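Local coordinates for protein acetyl-CoA C-acetyltransferase (Syntrophomonas wolfei subsp. wolfei, PDB 7N7Z) that probably catalyses the reversible condensation of two acetyl-CoA molecules to acetoacetyl-CoA, at residues Ala45-Gly50 / Glu269-Lys274; Thr117-Met122 / Asp255-Ala260; Asn189-Val194 / Pro223-Ser228; Cys283-Asp288 / Met300-Lys305. One frame throughout, in Å; residues are numbered along the deposited sequence.

Interaction 1: Ala45-Gly50 / Glu269-Lys274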
loop_
_atom_site.group_PDB
_atom_site.type_symbol
_atom_site.label_atom_id
_atom_site.label_comp_id
_atom_site.label_asym_id
_atom_site.label_seq_id
_atom_site.Cartn_x
_atom_site.Cartn_y
_atom_site.Cartn_z
ATOM N N ALA B 45 -36.013 -11.088 -22.238
ATOM C CA ALA B 45 -37.185 -10.227 -22.332
ATOM C C ALA B 45 -37.587 -9.985 -23.780
ATOM O O ALA B 45 -38.766 -9.738 -24.060
ATOM C CB ALA B 45 -36.912 -8.894 -21.631
ATOM N N GLY B 46 -36.636 -10.057 -24.707
ATOM C CA GLY B 46 -36.925 -9.747 -26.091
ATOM C C GLY B 46 -37.073 -8.271 -26.368
ATOM O O GLY B 46 -37.792 -7.890 -27.297
ATOM N N VAL B 47 -36.414 -7.423 -25.581
ATOM C CA VAL B 47 -36.499 -5.975 -25.725
ATOM C C VAL B 47 -35.234 -5.471 -26.399
ATOM O O VAL B 47 -34.132 -5.966 -26.130
ATOM C CB VAL B 47 -36.698 -5.293 -24.357
ATOM C CG1 VAL B 47 -35.407 -5.336 -23.546
ATOM C CG2 VAL B 47 -37.165 -3.858 -24.544
ATOM N N ASP B 48 -35.389 -4.491 -27.275
ATOM C CA ASP B 48 -34.233 -3.833 -27.873
ATOM C C ASP B 48 -33.534 -2.999 -26.806
ATOM O O ASP B 48 -34.170 -2.119 -26.212
ATOM C CB ASP B 48 -34.663 -2.953 -29.042
ATOM C CG ASP B 48 -33.557 -2.029 -29.514
ATOM O OD1 ASP B 48 -32.379 -2.445 -29.487
ATOM O OD2 ASP B 48 -33.864 -0.886 -29.917
ATOM N N PRO B 49 -32.253 -3.236 -26.515
ATOM C CA PRO B 49 -31.590 -2.437 -25.472
ATOM C C PRO B 49 -31.582 -0.945 -25.760
ATOM O O PRO B 49 -31.409 -0.154 -24.825
ATOM C CB PRO B 49 -30.162 -3.007 -25.436
ATOM C CG PRO B 49 -30.000 -3.763 -26.718
ATOM C CD PRO B 49 -31.359 -4.266 -27.073
ATOM N N GLY B 50 -31.777 -0.536 -27.012
ATOM C CA GLY B 50 -31.710 0.870 -27.370
ATOM C C GLY B 50 -32.852 1.718 -26.846
ATOM O O GLY B 50 -32.760 2.948 -26.916
ATOM N N GLU B 269 -47.288 -4.569 -23.051
ATOM C CA GLU B 269 -48.328 -4.923 -24.012
ATOM C C GLU B 269 -48.080 -4.261 -25.360
ATOM O O GLU B 269 -48.294 -4.878 -26.411
ATOM C CB GLU B 269 -49.699 -4.526 -23.466
ATOM C CG GLU B 269 -50.084 -5.234 -22.174
ATOM C CD GLU B 269 -51.115 -4.465 -21.364
ATOM O OE1 GLU B 269 -51.448 -3.324 -21.748
ATOM O OE2 GLU B 269 -51.591 -5.003 -20.341
ATOM N N GLU B 270 -47.629 -3.004 -25.350
ATOM C CA GLU B 270 -47.397 -2.291 -26.602
ATOM C C GLU B 270 -46.332 -2.982 -27.444
ATOM O O GLU B 270 -46.417 -2.996 -28.678
ATOM C CB GLU B 270 -46.991 -0.846 -26.309
ATOM C CG GLU B 270 -47.291 0.125 -27.438
ATOM C CD GLU B 270 -46.246 1.218 -27.557
ATOM O OE1 GLU B 270 -46.151 2.054 -26.632
ATOM O OE2 GLU B 270 -45.519 1.241 -28.573
ATOM N N LEU B 271 -45.320 -3.560 -26.797
ATOM C CA LEU B 271 -44.237 -4.240 -27.494
ATOM C C LEU B 271 -44.544 -5.704 -27.784
ATOM O O LEU B 271 -43.719 -6.383 -28.404
ATOM C CB LEU B 271 -42.943 -4.145 -26.677
ATOM C CG LEU B 271 -42.341 -2.749 -26.504
ATOM C CD1 LEU B 271 -41.071 -2.818 -25.667
ATOM C CD2 LEU B 271 -42.059 -2.098 -27.851
ATOM N N GLY B 272 -45.697 -6.204 -27.353
ATOM C CA GLY B 272 -46.045 -7.592 -27.595
ATOM C C GLY B 272 -45.153 -8.576 -26.870
ATOM O O GLY B 272 -44.842 -9.642 -27.417
ATOM N N LEU B 273 -44.734 -8.248 -25.652
ATOM C CA LEU B 273 -43.854 -9.103 -24.870
ATOM C C LEU B 273 -44.640 -9.833 -23.786
ATOM O O LEU B 273 -45.793 -9.513 -23.486
ATOM C CB LEU B 273 -42.722 -8.282 -24.249
ATOM C CG LEU B 273 -41.869 -7.477 -25.231
ATOM C CD1 LEU B 273 -40.841 -6.646 -24.480
ATOM C CD2 LEU B 273 -41.184 -8.390 -26.241
ATOM N N LYS B 274 -43.986 -10.828 -23.187
ATOM C CA LYS B 274 -44.621 -11.689 -22.201
ATOM C C LYS B 274 -44.242 -11.231 -20.801
ATOM O O LYS B 274 -43.076 -11.383 -20.408
ATOM C CB LYS B 274 -44.197 -13.141 -22.419
ATOM C CG LYS B 274 -44.848 -14.140 -21.465
ATOM C CD LYS B 274 -43.811 -14.898 -20.644
ATOM C CE LYS B 274 -43.504 -16.266 -21.233
ATOM N NZ LYS B 274 -42.346 -16.913 -20.549
#
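Two helix ends that each finish in a Schellman motif meet mainly through Leu273, with Leu271 adding a lighter touch. Ala45, the last helical residue of 45-50, offers its carbonyl rather than its methyl: Leu273 CD2 lies 3.5 Å from Ala45 O, and CD1 of the same leucine is 3.7 Å from that oxygen. At Gly46 the chain leaves the helix with positive phi (75°), and Gly46 O comes within 3.6 Å of Leu273 CD2, so the methyl touches two successive carbonyl oxygens. Val47 follows with CG2 anti to its backbone N; its side chain and that of Leu271 cross obliquely, Val47 CG2 lying 4.2 Å from Leu271 CD1, while Val47 CB faces Leu273 CD1. Asp48 turns to its own segment, OD1 accepting a bond from Gly50 N in an Asx turn, with the N-H approaching from above the carboxylate plane. Across the contact Gly272 repeats the positive phi of Gly46, and the leucines flanking it both direct CB at 45-50. Val47 and Leu273 also rest on Met263 of strand 254-264. No hydrogen bond joins the segments, so the contact depends on van der Waals fit, with leucine methyls set against backbone carbonyls and one valine.

Interaction 2: Thr117-Met122 / Asp255-Ala260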
loop_
_atom_site.group_PDB
_atom_site.type_symbol
_atom_site.label_atom_id
_atom_site.label_comp_id
_atom_site.label_asym_id
_atom_site.label_seq_id
_atom_site.Cartn_x
_atom_site.Cartn_y
_atom_site.Cartn_z
ATOM N N THR B 117 -29.459 -4.112 -12.425
ATOM C CA THR B 117 -28.338 -5.029 -12.281
ATOM C C THR B 117 -27.922 -5.079 -10.818
ATOM O O THR B 117 -27.938 -4.059 -10.122
ATOM C CB THR B 117 -27.146 -4.606 -13.146
ATOM O OG1 THR B 117 -26.704 -3.301 -12.755
ATOM C CG2 THR B 117 -27.531 -4.597 -14.616
ATOM N N ALA B 118 -27.560 -6.272 -10.357
ATOM C CA ALA B 118 -27.128 -6.484 -8.980
ATOM C C ALA B 118 -25.924 -7.411 -9.016
ATOM O O ALA B 118 -26.023 -8.529 -9.528
ATOM C CB ALA B 118 -28.254 -7.078 -8.130
ATOM N N VAL B 119 -24.791 -6.951 -8.487
ATOM C CA VAL B 119 -23.537 -7.671 -8.653
ATOM C C VAL B 119 -22.676 -7.496 -7.412
ATOM O O VAL B 119 -22.721 -6.464 -6.735
ATOM C CB VAL B 119 -22.774 -7.194 -9.911
ATOM C CG1 VAL B 119 -22.360 -5.734 -9.766
ATOM C CG2 VAL B 119 -21.557 -8.075 -10.153
ATOM N N GLU B 120 -21.885 -8.525 -7.122
ATOM C CA GLU B 120 -20.851 -8.446 -6.096
ATOM C C GLU B 120 -19.768 -9.449 -6.461
ATOM O O GLU B 120 -20.017 -10.658 -6.457
ATOM C CB GLU B 120 -21.414 -8.733 -4.708
ATOM C CG GLU B 120 -20.564 -8.170 -3.577
ATOM C CD GLU B 120 -20.486 -6.659 -3.609
ATOM O OE1 GLU B 120 -21.551 -6.013 -3.546
ATOM O OE2 GLU B 120 -19.365 -6.117 -3.703
ATOM N N SER B 121 -18.579 -8.951 -6.788
ATOM C CA SER B 121 -17.407 -9.786 -7.033
ATOM C C SER B 121 -16.498 -9.627 -5.819
ATOM O O SER B 121 -15.529 -8.865 -5.832
ATOM C CB SER B 121 -16.707 -9.394 -8.333
ATOM O OG SER B 121 -15.439 -10.021 -8.436
ATOM N N MET B 122 -16.832 -10.352 -4.747
ATOM C CA MET B 122 -16.097 -10.205 -3.497
ATOM C C MET B 122 -14.672 -10.727 -3.609
ATOM O O MET B 122 -13.813 -10.322 -2.817
ATOM C CB MET B 122 -16.831 -10.918 -2.353
ATOM C CG MET B 122 -18.356 -10.864 -2.450
ATOM S SD MET B 122 -19.228 -11.763 -1.149
ATOM C CE MET B 122 -18.690 -10.892 0.318
ATOM N N ASP B 255 -19.134 -14.695 -5.391
ATOM C CA ASP B 255 -19.268 -13.809 -6.539
ATOM C C ASP B 255 -20.542 -14.141 -7.305
ATOM O O ASP B 255 -20.899 -15.316 -7.450
ATOM C CB ASP B 255 -18.063 -13.943 -7.477
ATOM C CG ASP B 255 -16.738 -13.772 -6.759
ATOM O OD1 ASP B 255 -16.681 -12.989 -5.786
ATOM O OD2 ASP B 255 -15.752 -14.420 -7.173
ATOM N N CYS B 256 -21.220 -13.108 -7.805
ATOM C CA CYS B 256 -22.409 -13.322 -8.623
ATOM C C CYS B 256 -22.904 -11.992 -9.169
ATOM O O CYS B 256 -22.606 -10.924 -8.628
ATOM C CB CYS B 256 -23.532 -13.995 -7.830
ATOM S SG CYS B 256 -24.985 -14.379 -8.830
ATOM N N ALA B 257 -23.684 -12.082 -10.247
ATOM C CA ALA B 257 -24.400 -10.948 -10.805
ATOM C C ALA B 257 -25.778 -11.413 -11.254
ATOM O O ALA B 257 -25.912 -12.478 -11.864
ATOM C CB ALA B 257 -23.651 -10.321 -11.988
ATOM N N ALA B 258 -26.793 -10.619 -10.932
ATOM C CA ALA B 258 -28.153 -10.840 -11.398
ATOM C C ALA B 258 -28.643 -9.590 -12.117
ATOM O O ALA B 258 -28.137 -8.485 -11.897
ATOM C CB ALA B 258 -29.096 -11.184 -10.239
ATOM N N ALA B 259 -29.631 -9.773 -12.988
ATOM C CA ALA B 259 -30.194 -8.655 -13.731
ATOM C C ALA B 259 -31.655 -8.940 -14.037
ATOM O O ALA B 259 -32.097 -10.091 -14.051
ATOM C CB ALA B 259 -29.417 -8.394 -15.026
ATOM N N ALA B 260 -32.403 -7.869 -14.288
ATOM C CA ALA B 260 -33.825 -7.989 -14.572
ATOM C C ALA B 260 -34.276 -6.782 -15.377
ATOM O O ALA B 260 -33.759 -5.674 -15.205
ATOM C CB ALA B 260 -34.646 -8.107 -13.282
#
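Segment 117-122, mostly strand, runs antiparallel to 255-260, the short strand axes 4.5 Å apart. Ala118 and Ala258 form a hydrogen-bonded pair; Ala258 N reaches Ala118 O at 2.6 Å, nearly along the C=O axis. Glu120 and Cys256 form the next such pair, Glu120 N giving a bond to Cys256 O (168° at the hydrogen), whereas Cys256 N approaches Glu120 O from above the carbonyl plane. Between them lies the non-hydrogen-bonded pair of Val119 and Ala257. Val119 CB starts 3.9 Å from Ala257 CB. With chi1 at 64°, CG1 takes the crowded position between backbone N and carbonyl carbon, which leaves CG2 anti to N; this methyl meets Ala257 CB at 3.6 Å and Cys256 O at 3.4 Å. Asp255 OD1 lies 2.8 Å from Met122 N, and OD2 bonds to Ser123 OG. The Met122 side chain is about 6 Å from that of His358, a predicted proton acceptor. The Glu120 carboxylate leads off from strand 255-260 to the backbone N-H groups of Cys60 and Leu61. In the thiolase fold, Val119 packs on Ala30 and Ala257 on Leu33 of helix 30-45, Ala118 and Ala258 on Leu365 of helix 360-378, and strands 54-58 and 8-20 flank the pair.

Interaction 3: Asn189-Val194 / Pro223-Ser228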
loop_
_atom_site.group_PDB
_atom_site.type_symbol
_atom_site.label_atom_id
_atom_site.label_comp_id
_atom_site.label_asym_id
_atom_site.label_seq_id
_atom_site.Cartn_x
_atom_site.Cartn_y
_atom_site.Cartn_z
ATOM N N ASN B 189 -29.966 -29.480 0.244
ATOM C CA ASN B 189 -30.925 -28.996 -0.745
ATOM C C ASN B 189 -30.214 -28.303 -1.900
ATOM O O ASN B 189 -30.552 -28.521 -3.069
ATOM C CB ASN B 189 -31.926 -28.046 -0.088
ATOM C CG ASN B 189 -32.978 -28.776 0.723
ATOM O OD1 ASN B 189 -33.159 -29.985 0.583
ATOM N ND2 ASN B 189 -33.681 -28.041 1.578
ATOM N N ALA B 190 -29.224 -27.463 -1.592
ATOM C CA ALA B 190 -28.461 -26.803 -2.645
ATOM C C ALA B 190 -27.774 -27.827 -3.538
ATOM O O ALA B 190 -27.869 -27.758 -4.770
ATOM C CB ALA B 190 -27.438 -25.848 -2.028
ATOM N N VAL B 191 -27.073 -28.790 -2.933
ATOM C CA VAL B 191 -26.449 -29.859 -3.710
ATOM C C VAL B 191 -27.487 -30.529 -4.601
ATOM O O VAL B 191 -27.275 -30.722 -5.804
ATOM C CB VAL B 191 -25.774 -30.878 -2.774
ATOM C CG1 VAL B 191 -25.439 -32.160 -3.526
ATOM C CG2 VAL B 191 -24.524 -30.282 -2.154
ATOM N N LYS B 192 -28.632 -30.890 -4.017
ATOM C CA LYS B 192 -29.690 -31.557 -4.766
ATOM C C LYS B 192 -30.066 -30.764 -6.014
ATOM O O LYS B 192 -30.000 -31.274 -7.138
ATOM C CB LYS B 192 -30.911 -31.753 -3.862
ATOM C CG LYS B 192 -31.994 -32.645 -4.443
ATOM C CD LYS B 192 -32.999 -33.054 -3.369
ATOM C CE LYS B 192 -34.369 -33.381 -3.956
ATOM N NZ LYS B 192 -35.480 -32.806 -3.141
ATOM N N ALA B 193 -30.457 -29.502 -5.828
ATOM C CA ALA B 193 -30.940 -28.702 -6.948
ATOM C C ALA B 193 -29.842 -28.413 -7.963
ATOM O O ALA B 193 -30.119 -28.339 -9.166
ATOM C CB ALA B 193 -31.532 -27.392 -6.436
ATOM N N VAL B 194 -28.602 -28.235 -7.507
ATOM C CA VAL B 194 -27.508 -27.950 -8.431
ATOM C C VAL B 194 -27.315 -29.115 -9.393
ATOM O O VAL B 194 -27.334 -28.945 -10.619
ATOM C CB VAL B 194 -26.216 -27.642 -7.654
ATOM C CG1 VAL B 194 -24.998 -27.797 -8.554
ATOM C CG2 VAL B 194 -26.272 -26.244 -7.063
ATOM N N PRO B 223 -21.957 -24.987 -2.221
ATOM C CA PRO B 223 -22.462 -25.980 -1.263
ATOM C C PRO B 223 -21.425 -27.044 -0.940
ATOM O O PRO B 223 -20.617 -27.439 -1.784
ATOM C CB PRO B 223 -23.682 -26.581 -1.972
ATOM C CG PRO B 223 -23.494 -26.296 -3.402
ATOM C CD PRO B 223 -22.700 -25.033 -3.497
ATOM N N ILE B 224 -21.460 -27.508 0.306
ATOM C CA ILE B 224 -20.517 -28.505 0.801
ATOM C C ILE B 224 -21.075 -29.889 0.498
ATOM O O ILE B 224 -22.161 -30.249 0.965
ATOM C CB ILE B 224 -20.261 -28.335 2.307
ATOM C CG1 ILE B 224 -20.097 -26.855 2.670
ATOM C CG2 ILE B 224 -19.020 -29.118 2.718
ATOM C CD1 ILE B 224 -20.028 -26.594 4.167
ATOM N N ARG B 225 -20.327 -30.669 -0.277
ATOM C CA ARG B 225 -20.774 -31.994 -0.677
ATOM C C ARG B 225 -20.540 -33.004 0.439
ATOM O O ARG B 225 -19.568 -32.917 1.195
ATOM C CB ARG B 225 -20.047 -32.442 -1.945
ATOM C CG ARG B 225 -20.205 -31.489 -3.118
ATOM C CD ARG B 225 -21.454 -31.804 -3.924
ATOM N NE ARG B 225 -21.724 -30.781 -4.929
ATOM C CZ ARG B 225 -22.033 -31.021 -6.198
ATOM N NH1 ARG B 225 -22.124 -32.254 -6.669
ATOM N NH2 ARG B 225 -22.256 -29.996 -7.015
ATOM N N GLY B 226 -21.450 -33.970 0.537
ATOM C CA GLY B 226 -21.325 -35.010 1.535
ATOM C C GLY B 226 -21.522 -34.547 2.957
ATOM O O GLY B 226 -21.075 -35.223 3.887
ATOM N N ALA B 227 -22.182 -33.410 3.157
ATOM C CA ALA B 227 -22.398 -32.905 4.506
ATOM C C ALA B 227 -23.245 -33.880 5.313
ATOM O O ALA B 227 -24.231 -34.434 4.818
ATOM C CB ALA B 227 -23.076 -31.535 4.456
ATOM N N SER B 228 -22.846 -34.093 6.563
ATOM C CA SER B 228 -23.598 -34.904 7.507
ATOM C C SER B 228 -23.704 -34.152 8.827
ATOM O O SER B 228 -22.936 -33.225 9.100
ATOM C CB SER B 228 -22.941 -36.274 7.729
ATOM O OG SER B 228 -21.845 -36.176 8.621
#
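A bend at chi2 of Arg225 (-87°) and the anti placement of Val191 CG1 relative to its backbone N (chi1 165°) bring a guanidinium and a valine together, tying helix 176-196 to the loop between strand 215-217 and helix 229-232. Arg225 CG stands anti to its carbonyl carbon; after the bend the chain runs back along helix 189-194. Arg225 CD lies 3.9 Å from Val191 CG2 and 4.0 Å from Val191 CG1, and CG1 sits over one face of the guanidinium. Farther out, Arg225 NH2 reaches Val194 CG1 at 3.8 Å, meeting it obliquely one helical turn beyond Ala190. Pro223 packs its CB against two residues of the helix, 3.8 Å from Ala190 CB and equally far from Val191 CG2. Val191 CG2 is thus shared by the proline and the aliphatic part of the arginine. The loop then turns off through a type II beta turn from Ile224 to Ala227, with Gly226 at positive phi, and Ser228 N-caps the helix that follows. No hydrogen bond links the two segments. The arginine therefore serves two chemistries: its stem and one guanidinium face pack on Val191, NH2 touches Val194, and NH1 keeps a salt bridge with Asp195, just past the helical segment.

Interaction 4: Cys283-Asp288 / Met300-Lys305; sequences CSEGVD and MPKVLK
In this strand-helix packing of the thiolase fold, helix 300-305 lies against strand 283-285 of the mixed sheet, axes 8.2 Å apart at 142°. The buried, apolar part is at Cys283. With chi1 at 64° its SG occupies the crowded position between backbone N and carbonyl carbon and points to the helix, 3.6 Å from Val303 CB; Lys302 CG touches the same sulfur from farther off. Val303 continues onto Ala396 and Leu398 of strand 394-400, next in the sheet. Toward Glu285 the contact becomes more open and polar, partly exposed yet gripped by short bonds. The loose side is 286-288, which does not touch the helix; there Gly286 makes backbone hydrogen bonds to the second subunit. Lys302 spans the polar margin: CG is anti to the backbone N, and the chain stays extended to its ammonium. Glu285 bends at chi2 (72°) and crosses the lysine at about a right angle, its OE1 lying 3.2 Å from Lys302 CD. Two acceptors hold the lysine tip, a backbone carbonyl and a carboxylate, which would be expected to favour its charged form. Lys302 NZ bonds to Ser284 O at 2.6 Å, nearly along the C=O axis, and forms a salt bridge with Glu285 OE1 at 2.7 Å.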
loop_
_atom_site.group_PDB
_atom_site.type_symbol
_atom_site.label_atom_id
_atom_site.label_comp_id
_atom_site.label_asym_id
_atom_site.label_seq_id
_atom_site.Cartn_x
_atom_site.Cartn_y
_atom_site.Cartn_z
ATOM N N CYS B 283 -40.857 -3.017 0.200
ATOM C CA CYS B 283 -40.639 -1.995 1.215
ATOM C C CYS B 283 -39.449 -2.400 2.071
ATOM O O CYS B 283 -38.929 -3.513 1.964
ATOM C CB CYS B 283 -41.887 -1.796 2.081
ATOM S SG CYS B 283 -42.352 -3.239 3.069
ATOM N N SER B 284 -39.024 -1.470 2.920
ATOM C CA SER B 284 -37.969 -1.701 3.890
ATOM C C SER B 284 -38.530 -1.589 5.302
ATOM O O SER B 284 -39.606 -1.028 5.527
ATOM C CB SER B 284 -36.819 -0.701 3.711
ATOM O OG SER B 284 -36.332 -0.713 2.381
ATOM N N GLU B 285 -37.785 -2.143 6.253
ATOM C CA GLU B 285 -38.112 -2.014 7.667
ATOM C C GLU B 285 -36.917 -2.473 8.490
ATOM O O GLU B 285 -36.433 -3.597 8.318
ATOM C CB GLU B 285 -39.362 -2.819 8.024
ATOM C CG GLU B 285 -39.810 -2.647 9.473
ATOM C CD GLU B 285 -40.419 -1.281 9.746
ATOM O OE1 GLU B 285 -40.719 -0.552 8.776
ATOM O OE2 GLU B 285 -40.594 -0.933 10.934
ATOM N N GLY B 286 -36.438 -1.615 9.383
ATOM C CA GLY B 286 -35.194 -1.849 10.075
ATOM C C GLY B 286 -35.363 -2.480 11.442
ATOM O O GLY B 286 -36.440 -2.471 12.035
ATOM N N VAL B 287 -34.263 -3.055 11.925
ATOM C CA VAL B 287 -34.121 -3.501 13.301
ATOM C C VAL B 287 -32.755 -3.031 13.784
ATOM O O VAL B 287 -31.924 -2.569 13.002
ATOM C CB VAL B 287 -34.263 -5.030 13.451
ATOM C CG1 VAL B 287 -35.664 -5.475 13.060
ATOM C CG2 VAL B 287 -33.218 -5.753 12.615
ATOM N N ASP B 288 -32.528 -3.148 15.090
ATOM C CA ASP B 288 -31.264 -2.694 15.652
ATOM C C ASP B 288 -30.096 -3.407 14.981
ATOM O O ASP B 288 -30.129 -4.621 14.761
ATOM C CB ASP B 288 -31.232 -2.933 17.160
ATOM C CG ASP B 288 -30.050 -2.260 17.828
ATOM O OD1 ASP B 288 -28.928 -2.804 17.742
ATOM O OD2 ASP B 288 -30.241 -1.182 18.429
ATOM N N MET B 300 -41.308 -8.680 6.412
ATOM C CA MET B 300 -42.298 -9.556 5.790
ATOM C C MET B 300 -43.719 -9.219 6.220
ATOM O O MET B 300 -44.589 -9.081 5.343
ATOM C CB MET B 300 -41.954 -11.017 6.095
ATOM C CG MET B 300 -40.729 -11.527 5.361
ATOM S SD MET B 300 -40.126 -13.078 6.054
ATOM C CE MET B 300 -41.332 -14.230 5.401
ATOM N N PRO B 301 -44.032 -9.073 7.511
ATOM C CA PRO B 301 -45.402 -8.673 7.873
ATOM C C PRO B 301 -45.789 -7.316 7.314
ATOM O O PRO B 301 -46.956 -7.109 6.959
ATOM C CB PRO B 301 -45.377 -8.663 9.410
ATOM C CG PRO B 301 -44.179 -9.469 9.797
ATOM C CD PRO B 301 -43.184 -9.272 8.699
ATOM N N LYS B 302 -44.839 -6.384 7.221
ATOM C CA LYS B 302 -45.156 -5.045 6.736
ATOM C C LYS B 302 -45.592 -5.076 5.276
ATOM O O LYS B 302 -46.661 -4.562 4.927
ATOM C CB LYS B 302 -43.949 -4.125 6.916
ATOM C CG LYS B 302 -44.234 -2.668 6.593
ATOM C CD LYS B 302 -43.075 -1.776 6.997
ATOM C CE LYS B 302 -42.975 -0.554 6.101
ATOM N NZ LYS B 302 -41.743 0.238 6.371
ATOM N N VAL B 303 -44.774 -5.672 4.405
ATOM C CA VAL B 303 -45.113 -5.714 2.985
ATOM C C VAL B 303 -46.439 -6.436 2.778
ATOM O O VAL B 303 -47.237 -6.064 1.906
ATOM C CB VAL B 303 -43.976 -6.368 2.179
ATOM C CG1 VAL B 303 -43.832 -7.843 2.536
ATOM C CG2 VAL B 303 -44.215 -6.193 0.686
ATOM N N LEU B 304 -46.702 -7.474 3.575
ATOM C CA LEU B 304 -47.981 -8.168 3.478
ATOM C C LEU B 304 -49.135 -7.229 3.808
ATOM O O LEU B 304 -50.199 -7.295 3.182
ATOM C CB LEU B 304 -47.991 -9.381 4.406
ATOM C CG LEU B 304 -47.225 -10.611 3.913
ATOM C CD1 LEU B 304 -47.079 -11.630 5.035
ATOM C CD2 LEU B 304 -47.915 -11.236 2.710
ATOM N N LYS B 305 -48.941 -6.346 4.790
ATOM C CA LYS B 305 -49.977 -5.374 5.125
ATOM C C LYS B 305 -50.190 -4.393 3.981
ATOM O O LYS B 305 -51.330 -4.134 3.573
ATOM C CB LYS B 305 -49.599 -4.632 6.409
ATOM C CG LYS B 305 -50.785 -4.051 7.163
ATOM C CD LYS B 305 -50.334 -3.141 8.297
ATOM C CE LYS B 305 -50.822 -1.714 8.098
ATOM N NZ LYS B 305 -50.136 -0.753 9.011
#

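Interactions 2 and 4 reach the same mixed sheet from the N-terminal and C-terminal thiolase regions respectively: interaction 2 pairs two inner strands, near predicted catalytic His358, and interaction 4 packs a helix on strand 277-285. Interaction 1 lies at one end of strand 254-264, which runs on into helix 265-270. Interaction 3 lies off the sheet, on helix 176-196, its centre about 22 Å from that of interaction 2. Along the chain, interaction 3 is nested within interaction 2 and both within interaction 1, while interaction 4 follows in series. None touches another: centres of interactions 1 and 2 are about 23 Å apart, those of 2 and 4 about 24 Å.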